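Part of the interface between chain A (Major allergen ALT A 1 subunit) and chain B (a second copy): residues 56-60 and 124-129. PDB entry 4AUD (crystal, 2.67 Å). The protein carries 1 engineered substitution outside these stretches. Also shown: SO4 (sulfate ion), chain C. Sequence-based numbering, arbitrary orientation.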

# COMPACT_ATOMS: atom_id res chain seq x y z
N ASP A 56 -6.20 5.80 28.48
CA ASP A 56 -6.23 6.09 27.05
C ASP A 56 -6.41 7.59 26.84
O ASP A 56 -6.89 8.30 27.73
CB ASP A 56 -7.35 5.32 26.34
CG ASP A 56 -7.12 3.81 26.35
OD1 ASP A 56 -5.97 3.35 26.58
OD2 ASP A 56 -8.11 3.07 26.12
N HIS A 57 -5.99 8.09 25.68
CA HIS A 57 -6.25 9.48 25.31
C HIS A 57 -5.78 10.49 26.34
O HIS A 57 -6.50 11.40 26.72
CB HIS A 57 -7.74 9.67 25.05
CG HIS A 57 -8.31 8.65 24.12
ND1 HIS A 57 -9.51 8.01 24.35
CD2 HIS A 57 -7.81 8.14 22.97
CE1 HIS A 57 -9.74 7.15 23.37
NE2 HIS A 57 -8.72 7.21 22.52
N LYS A 58 -4.55 10.31 26.80
CA LYS A 58 -3.91 11.21 27.74
C LYS A 58 -2.46 11.37 27.32
O LYS A 58 -1.78 10.38 27.02
CB LYS A 58 -3.98 10.61 29.14
CG LYS A 58 -3.18 11.37 30.18
CD LYS A 58 -3.43 10.80 31.56
CE LYS A 58 -2.61 11.49 32.64
NZ LYS A 58 -3.04 12.91 32.87
N TRP A 59 -1.98 12.60 27.30
CA TRP A 59 -0.58 12.84 26.98
C TRP A 59 0.34 12.24 28.03
O TRP A 59 0.12 12.41 29.22
CB TRP A 59 -0.28 14.32 26.88
CG TRP A 59 -0.90 14.98 25.72
CD1 TRP A 59 -1.86 15.95 25.75
CD2 TRP A 59 -0.62 14.73 24.35
NE1 TRP A 59 -2.19 16.32 24.47
CE2 TRP A 59 -1.44 15.58 23.59
CE3 TRP A 59 0.26 13.87 23.68
CZ2 TRP A 59 -1.41 15.59 22.20
CZ3 TRP A 59 0.28 13.88 22.29
CH2 TRP A 59 -0.54 14.74 21.57
N TYR A 60 1.37 11.53 27.57
CA TYR A 60 2.47 11.10 28.42
C TYR A 60 3.77 11.60 27.82
O TYR A 60 3.89 11.73 26.60
CB TYR A 60 2.48 9.58 28.56
CG TYR A 60 1.32 9.07 29.39
CD1 TYR A 60 1.40 9.03 30.78
CD2 TYR A 60 0.13 8.67 28.79
CE1 TYR A 60 0.34 8.59 31.55
CE2 TYR A 60 -0.95 8.22 29.57
CZ TYR A 60 -0.83 8.19 30.96
OH TYR A 60 -1.87 7.76 31.76
S SO4 C . -8.85 5.97 19.95
O1 SO4 C . -9.68 5.18 20.86
O2 SO4 C . -7.78 6.69 20.62
O3 SO4 C . -8.10 5.07 19.08
O4 SO4 C . -9.70 6.94 19.23
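Chain B, residues 124-129: VTLPKS

Chain B crosses this part of chain A as an extended segment. Val B124 and Thr B125 belong to a strand, and the chain stays extended through Leu B126 and Pro B127, with phi/psi of -86/122° and -59/142°, before Lys B128 turns it at -68/-20°. Residues 56 to 58 of chain A form a loop. The backbones come closest where the CA atoms of His A57 and Pro B127 lie 5.0 Å apart, and no direct hydrogen bond joins the two stretches; packing against two aromatic rings does most of the work.

The alternation of an extended chain sets the pattern. The CA-to-CB bonds of Thr B125 and Pro B127 point toward chain A, while that of Leu B126 between them points away. His A57 has phi/psi of 54/47°, a left-handed conformation, and its m rotamer (chi1 -50°) brings the ring end nearer to chain B although its CA-to-CB bond points sideways. CB of Thr B125 sits over one face of this ring, 3.6 Å from the centroid and 17° off the normal, a CH-pi contact. Threonine suits the place because it is compact, and the same CB that lies on the ring face carries a hydroxyl: in the m rotamer, OG1 donates a hydrogen bond to O4 of the sulfate, 3.0 Å away. The sulfate, probably from the crystallisation liquor, lies at the edge of the histidine ring, modelled too close for an ordinary contact.

Trp A59 also has a sideways CA-to-CB bond, and its m rotamer (chi1 -69°, chi2 115°) carries the indole against chain B. Pro B127 lies over one face, its CG 3.8 Å from the centroid of the five-membered ring and 11° off the normal. The compact, conformationally restricted pyrrolidine, puckered C-gamma exo, suits an aromatic face because it presents several CH groups without needing to order a flexible side chain. Its CB also approaches O of His A57 at 3.5 Å. A water links Trp A59 to Pro B127: its oxygen accepts from NE1 of Trp A59 at 3.1 Å and donates to O of Pro B127 at 2.8 Å, so the indole NH is satisfied beside an apolar contact.

Leu B126 starts away from chain A, yet its end returns: CD2 lies 4.2 Å from CZ2 of Trp A59. Its chi angles, -149° and -147°, fall between the usual wells. Ser B129, poorly ordered, brings CB within 4.2 Å of Trp A59 CD1 at the ring edge. The CA-to-CB bonds of Lys A58 and Lys B128 point away, and both residues are exposed; Lys A58 is extended (t, t, t) before a p turn at chi4, while Lys B128 is poorly ordered, its NZ hydrogen-bonded elsewhere in the structure.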

# COMPACT_ATOMS: atom_id res chain seq x y z
N VAL B 124 -7.99 9.98 15.40
CA VAL B 124 -7.58 9.67 16.77
C VAL B 124 -8.18 10.71 17.71
O VAL B 124 -8.48 11.85 17.31
CB VAL B 124 -6.04 9.60 16.95
CG1 VAL B 124 -5.50 8.28 16.47
CG2 VAL B 124 -5.36 10.73 16.24
N THR B 125 -8.36 10.31 18.96
CA THR B 125 -8.92 11.21 19.94
C THR B 125 -7.83 12.10 20.51
O THR B 125 -6.75 11.64 20.88
CB THR B 125 -9.63 10.44 21.05
OG1 THR B 125 -10.59 9.53 20.46
CG2 THR B 125 -10.34 11.42 21.98
N LEU B 126 -8.13 13.39 20.54
CA LEU B 126 -7.24 14.40 21.06
C LEU B 126 -7.43 14.52 22.57
O LEU B 126 -8.54 14.79 23.02
CB LEU B 126 -7.64 15.73 20.42
CG LEU B 126 -6.59 16.81 20.15
CD1 LEU B 126 -7.25 18.18 20.33
CD2 LEU B 126 -5.35 16.66 21.02
N PRO B 127 -6.36 14.31 23.36
CA PRO B 127 -6.51 14.47 24.81
C PRO B 127 -6.99 15.87 25.17
O PRO B 127 -6.55 16.83 24.52
CB PRO B 127 -5.09 14.25 25.32
CG PRO B 127 -4.49 13.37 24.32
CD PRO B 127 -5.02 13.83 23.01
N LYS B 128 -7.85 15.98 26.17
CA LYS B 128 -8.35 17.28 26.65
C LYS B 128 -7.28 18.13 27.33
O LYS B 128 -7.44 19.34 27.46
CB LYS B 128 -9.49 17.07 27.64
CG LYS B 128 -10.35 15.86 27.36
CD LYS B 128 -11.57 15.87 28.27
CE LYS B 128 -12.55 14.77 27.91
NZ LYS B 128 -13.83 14.91 28.67
N SER B 129 -6.20 17.47 27.78
CA SER B 129 -5.06 18.10 28.44
C SER B 129 -5.46 18.92 29.67
O SER B 129 -5.53 18.41 30.79
CB SER B 129 -4.25 18.95 27.45
OG SER B 129 -3.13 19.55 28.08
O HOH W 1 -4.36 18.49 24.24